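Local coordinates for protein geranyltranstransferase (Stenotrophomonas maltophilia, PDB 7LBJ) that probably catalyses the magnesium-dependent head-to-tail condensation of isoprenyl diphosphates to make longer prenyl chains, at residues V13-W18 with R289-L294; L147-H152 with A194-A199. One frame throughout, in Å; residues are numbered along the deposited sequence. Where two conformers were deposited one is given.

Contact 1 (V13-W18 with R289-L294); sequences VLFARW and RALATL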
loop_
_atom_site.group_PDB
_atom_site.type_symbol
_atom_site.label_atom_id
_atom_site.label_comp_id
_atom_site.label_asym_id
_atom_site.label_seq_id
_atom_site.Cartn_x
_atom_site.Cartn_y
_atom_site.Cartn_z
ATOM N N VAL A 13 -18.428 27.210 5.971
ATOM C CA VAL A 13 -17.129 27.787 6.314
ATOM C C VAL A 13 -16.131 26.695 6.690
ATOM O O VAL A 13 -14.962 26.734 6.280
ATOM C CB VAL A 13 -17.310 28.821 7.444
ATOM C CG1 VAL A 13 -15.991 29.065 8.188
ATOM C CG2 VAL A 13 -17.872 30.132 6.878
ATOM N N LEU A 14 -16.573 25.706 7.466
ATOM C CA LEU A 14 -15.698 24.588 7.832
ATOM C C LEU A 14 -15.221 23.823 6.608
ATOM O O LEU A 14 -14.038 23.459 6.519
ATOM C CB LEU A 14 -16.420 23.648 8.798
ATOM C CG LEU A 14 -16.669 24.189 10.209
ATOM C CD1 LEU A 14 -17.554 23.247 11.021
ATOM C CD2 LEU A 14 -15.335 24.449 10.931
ATOM N N PHE A 15 -16.124 23.543 5.661
ATOM C CA PHE A 15 -15.723 22.775 4.484
ATOM C C PHE A 15 -14.675 23.524 3.671
ATOM O O PHE A 15 -13.720 22.919 3.175
ATOM C CB PHE A 15 -16.924 22.456 3.591
ATOM C CG PHE A 15 -17.910 21.480 4.191
ATOM C CD1 PHE A 15 -17.649 20.823 5.381
ATOM C CD2 PHE A 15 -19.111 21.225 3.540
ATOM C CE1 PHE A 15 -18.579 19.930 5.918
ATOM C CE2 PHE A 15 -20.039 20.333 4.068
ATOM C CZ PHE A 15 -19.767 19.682 5.258
ATOM N N ALA A 16 -14.851 24.838 3.500
ATOM C CA ALA A 16 -13.834 25.633 2.813
ATOM C C ALA A 16 -12.503 25.602 3.566
ATOM O O ALA A 16 -11.435 25.419 2.967
ATOM C CB ALA A 16 -14.334 27.070 2.638
ATOM N N ARG A 17 -12.548 25.779 4.886
ATOM C CA ARG A 17 -11.321 25.758 5.675
ATOM C C ARG A 17 -10.614 24.408 5.575
ATOM O O ARG A 17 -9.385 24.349 5.422
ATOM C CB ARG A 17 -11.650 26.097 7.129
ATOM C CG ARG A 17 -10.496 25.975 8.091
ATOM C CD ARG A 17 -10.999 26.021 9.520
ATOM N NE ARG A 17 -11.608 27.304 9.841
ATOM C CZ ARG A 17 -11.030 28.237 10.582
ATOM N NH1 ARG A 17 -9.830 28.057 11.111
ATOM N NH2 ARG A 17 -11.671 29.380 10.801
ATOM N N TRP A 18 -11.372 23.309 5.654
ATOM C CA TRP A 18 -10.763 21.977 5.595
ATOM C C TRP A 18 -10.280 21.620 4.190
ATOM O O TRP A 18 -9.268 20.918 4.044
ATOM C CB TRP A 18 -11.767 20.930 6.089
ATOM C CG TRP A 18 -12.120 21.096 7.537
ATOM C CD1 TRP A 18 -11.364 21.682 8.503
ATOM C CD2 TRP A 18 -13.321 20.655 8.180
ATOM N NE1 TRP A 18 -12.015 21.639 9.709
ATOM C CE2 TRP A 18 -13.218 21.006 9.542
ATOM C CE3 TRP A 18 -14.462 19.977 7.740
ATOM C CZ2 TRP A 18 -14.229 20.720 10.475
ATOM C CZ3 TRP A 18 -15.467 19.695 8.666
ATOM C CH2 TRP A 18 -15.341 20.066 10.015
ATOM N N ARG A 289 -23.789 16.328 9.192
ATOM C CA ARG A 289 -25.121 16.402 8.596
ATOM C C ARG A 289 -25.049 16.982 7.198
ATOM O O ARG A 289 -25.768 16.539 6.297
ATOM C CB ARG A 289 -26.053 17.248 9.456
ATOM C CG ARG A 289 -26.582 16.558 10.703
ATOM C CD ARG A 289 -27.363 17.580 11.554
ATOM N NE ARG A 289 -27.816 16.981 12.803
ATOM C CZ ARG A 289 -27.538 17.439 14.015
ATOM N NH1 ARG A 289 -26.887 18.582 14.199
ATOM N NH2 ARG A 289 -27.944 16.746 15.074
ATOM N N ALA A 290 -24.163 17.963 6.993
ATOM C CA ALA A 290 -24.080 18.613 5.695
ATOM C C ALA A 290 -23.372 17.750 4.667
ATOM O O ALA A 290 -23.644 17.889 3.466
ATOM C CB ALA A 290 -23.390 19.980 5.822
ATOM N N LEU A 291 -22.458 16.876 5.100
ATOM C CA LEU A 291 -21.880 15.916 4.164
ATOM C C LEU A 291 -22.931 14.917 3.700
ATOM O O LEU A 291 -22.946 14.519 2.532
ATOM C CB LEU A 291 -20.684 15.190 4.795
ATOM C CG LEU A 291 -19.486 16.080 5.124
ATOM C CD1 LEU A 291 -18.421 15.324 5.924
ATOM C CD2 LEU A 291 -18.885 16.659 3.844
ATOM N N ALA A 292 -23.837 14.525 4.598
ATOM C CA ALA A 292 -24.947 13.667 4.203
ATOM C C ALA A 292 -25.821 14.355 3.160
ATOM O O ALA A 292 -26.201 13.749 2.152
ATOM C CB ALA A 292 -25.770 13.276 5.435
ATOM N N THR A 293 -26.140 15.631 3.380
ATOM C CA THR A 293 -26.930 16.370 2.402
ATOM C C THR A 293 -26.198 16.490 1.069
ATOM O O THR A 293 -26.807 16.337 0.010
ATOM C CB THR A 293 -27.273 17.754 2.963
ATOM O OG1 THR A 293 -28.003 17.594 4.189
ATOM C CG2 THR A 293 -28.097 18.569 1.966
ATOM N N LEU A 294 -24.886 16.758 1.095
ATOM C CA LEU A 294 -24.130 16.825 -0.157
ATOM C C LEU A 294 -24.145 15.488 -0.890
ATOM O O LEU A 294 -24.227 15.449 -2.119
ATOM C CB LEU A 294 -22.688 17.250 0.111
ATOM C CG LEU A 294 -22.498 18.730 0.450
ATOM C CD1 LEU A 294 -21.022 18.991 0.744
ATOM C CD2 LEU A 294 -23.016 19.649 -0.667
#
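Phe15 reaches across from helix 11-29 and puts the far end of its ring against three aliphatic side chains of helix 286-297. The tight part lies at Phe15 CZ, which is 3.5 Å from Leu291 CD2 and 3.7 Å from Ala290 CB; Leu291 CG also closes on the same ring atom at 3.6 Å. The Phe15 side chain leaves its backbone toward helix 286-297, with chi1 (-68°) placing CG beside the backbone N, and the methyls approach the ring obliquely. The segment axes stay 11.9 Å apart and run nearly at right angles (85°), so contact is made through side chains alone. Both helices belong to the all-helical fold of trans-prenyl synthases, where they are the first and last helices of the chain, packed against each other. On the buried side, Leu291 continues onto Leu59 and Ala62 of helix 55-65, and Trp18, nearly one turn after Phe15, packs on Leu58 and stacks with Tyr61 of that helix. Ala290 and Leu294 form the more exposed side, where Leu294 touches through a single methyl, CD1, 3.7 Å from Phe15 CE2, its side chain running past the ring in the opposite direction. Arg289 turns its guanidinium away from Phe15, toward a salt bridge with Asp286.

Contact 2 (L147-H152 with A194-A199); sequences LQTLAH and AVRMGA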
loop_
_atom_site.group_PDB
_atom_site.type_symbol
_atom_site.label_atom_id
_atom_site.label_comp_id
_atom_site.label_asym_id
_atom_site.label_seq_id
_atom_site.Cartn_x
_atom_site.Cartn_y
_atom_site.Cartn_z
ATOM N N LEU A 147 -4.197 2.674 11.387
ATOM C CA LEU A 147 -3.590 1.858 10.341
ATOM C C LEU A 147 -4.351 0.560 10.126
ATOM O O LEU A 147 -4.542 0.141 8.981
ATOM C CB LEU A 147 -2.138 1.541 10.674
ATOM C CG LEU A 147 -1.137 2.670 10.410
ATOM C CD1 LEU A 147 -0.027 2.648 11.448
ATOM C CD2 LEU A 147 -0.542 2.505 9.044
ATOM N N GLN A 148 -4.781 -0.101 11.207
ATOM C CA GLN A 148 -5.615 -1.285 11.035
ATOM C C GLN A 148 -6.886 -0.938 10.275
ATOM O O GLN A 148 -7.332 -1.690 9.388
ATOM C CB GLN A 148 -5.983 -1.875 12.395
ATOM C CG GLN A 148 -4.830 -2.419 13.215
ATOM C CD GLN A 148 -5.272 -2.802 14.613
ATOM O OE1 GLN A 148 -5.888 -2.006 15.318
ATOM N NE2 GLN A 148 -4.983 -4.019 15.009
ATOM N N THR A 149 -7.509 0.183 10.642
ATOM C CA THR A 149 -8.759 0.580 9.992
ATOM C C THR A 149 -8.542 0.790 8.502
ATOM O O THR A 149 -9.315 0.293 7.668
ATOM C CB THR A 149 -9.300 1.863 10.651
ATOM O OG1 THR A 149 -9.671 1.575 12.005
ATOM C CG2 THR A 149 -10.531 2.417 9.907
ATOM N N LEU A 150 -7.490 1.543 8.147
ATOM C CA LEU A 150 -7.272 1.887 6.744
ATOM C C LEU A 150 -6.899 0.658 5.928
ATOM O O LEU A 150 -7.369 0.494 4.793
ATOM C CB LEU A 150 -6.172 2.951 6.631
ATOM C CG LEU A 150 -5.994 3.509 5.219
ATOM C CD1 LEU A 150 -7.253 4.290 4.782
ATOM C CD2 LEU A 150 -4.761 4.429 5.211
ATOM N N ALA A 151 -6.059 -0.220 6.485
ATOM C CA ALA A 151 -5.678 -1.426 5.751
ATOM C C ALA A 151 -6.884 -2.319 5.506
ATOM O O ALA A 151 -7.076 -2.840 4.397
ATOM C CB ALA A 151 -4.606 -2.202 6.511
ATOM N N HIS A 152 -7.706 -2.532 6.536
ATOM C CA HIS A 152 -8.874 -3.394 6.356
ATOM C C HIS A 152 -9.808 -2.840 5.291
ATOM O O HIS A 152 -10.363 -3.598 4.477
ATOM C CB HIS A 152 -9.644 -3.574 7.665
ATOM C CG HIS A 152 -10.817 -4.501 7.537
ATOM N ND1 HIS A 152 -12.124 -4.069 7.605
ATOM C CD2 HIS A 152 -10.876 -5.837 7.320
ATOM C CE1 HIS A 152 -12.936 -5.098 7.445
ATOM N NE2 HIS A 152 -12.205 -6.184 7.270
ATOM N N ALA A 194 -13.016 6.517 6.881
ATOM C CA ALA A 194 -12.762 7.929 7.128
ATOM C C ALA A 194 -13.494 8.388 8.379
ATOM O O ALA A 194 -12.899 9.019 9.260
ATOM C CB ALA A 194 -13.171 8.772 5.922
ATOM N N VAL A 195 -14.775 8.029 8.500
ATOM C CA VAL A 195 -15.535 8.414 9.691
ATOM C C VAL A 195 -14.956 7.748 10.936
ATOM O O VAL A 195 -14.831 8.379 11.993
ATOM C CB VAL A 195 -17.020 8.070 9.493
ATOM C CG1 VAL A 195 -17.808 8.188 10.830
ATOM C CG2 VAL A 195 -17.610 8.978 8.381
ATOM N N ARG A 196 -14.599 6.462 10.840
ATOM C CA ARG A 196 -14.068 5.775 12.017
ATOM C C ARG A 196 -12.763 6.406 12.482
ATOM O O ARG A 196 -12.534 6.553 13.692
ATOM C CB ARG A 196 -13.869 4.287 11.714
ATOM C CG ARG A 196 -13.201 3.544 12.855
ATOM C CD ARG A 196 -13.070 2.044 12.545
ATOM N NE ARG A 196 -12.232 1.388 13.539
ATOM C CZ ARG A 196 -12.664 0.970 14.718
ATOM N NH1 ARG A 196 -13.940 1.070 15.062
ATOM N NH2 ARG A 196 -11.798 0.416 15.567
ATOM N N MET A 197 -11.877 6.762 11.541
ATOM C CA MET A 197 -10.578 7.308 11.932
ATOM C C MET A 197 -10.719 8.667 12.587
ATOM O O MET A 197 -10.050 8.946 13.590
ATOM C CB MET A 197 -9.642 7.374 10.724
ATOM C CG MET A 197 -9.311 5.942 10.223
ATOM S SD MET A 197 -8.666 5.900 8.536
ATOM C CE MET A 197 -7.032 6.319 8.969
ATOM N N GLY A 198 -11.581 9.532 12.035
ATOM C CA GLY A 198 -11.824 10.809 12.686
ATOM C C GLY A 198 -12.328 10.637 14.103
ATOM O O GLY A 198 -11.904 11.352 15.014
ATOM N N ALA A 199 -13.221 9.665 14.308
ATOM C CA ALA A 199 -13.775 9.442 15.636
ATOM C C ALA A 199 -12.742 8.818 16.561
ATOM O O ALA A 199 -12.693 9.150 17.750
ATOM C CB ALA A 199 -15.022 8.559 15.549
#
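Thr149 is met by two neighbouring side chains of helix 176-201, Arg196 and Met197: its hydroxyl serves Arg196 alone of the two, while its methyl touches both. The hydroxyl lies anti to the carbonyl carbon of Thr149 (chi1 -66°). Arg196 crosses Thr149 obliquely with its chain extended from CG to NE, and Arg196 NE donates a hydrogen bond to Thr149 OG1 at 3.0 Å, bent to 148° at the hydrogen. The oxygen lies in the guanidinium plane, at its edge, though off the line of the N-H. The same hydroxyl also bonds to Ala145 O, one turn back in helix 140-154, which helps fix its rotation. The methyl side is apolar: Thr149 CG2 lies 3.7 Å from Arg196 CD and equally far from Met197 CG, with Met197 and Thr149 sliding past each other in opposite directions. Met197 then bends at chi3 (81°), and Met197 CE comes to 4.2 Å from Leu150 CB. Beyond, Leu150 and Met197 both pack on Leu133 and Ser80, while Leu147 meets its counterpart Leu147 of the second subunit. The segments run antiparallel, with axes 9.7 Å apart, an arrangement characteristic of neighbouring helices in the helical bundle of the polyprenyl synthase fold.

Overall arrangement
From the N terminus the chain enters helix 11-29, whose start forms one half of contact 1; the other half comes only with helix 286-297, so this contact closes a loop of 270 residues holding most of the fold. Contact 2 is nested inside that loop: helix 140-154 meets helix 176-201, with 41 residues, mostly helical and including helix 159-168, between the two segments. The centres of contact 1 and contact 2 lie about 20 Å apart; the nearest atoms of contact 1 and contact 2 are about 7 Å apart, without touching. Helix 55-65 bridges the two, packing on both segments of contact 1 and on 194-199. Contact 1 thus packs the first helix against the last, while contact 2 pairs central helices beside the subunit interface.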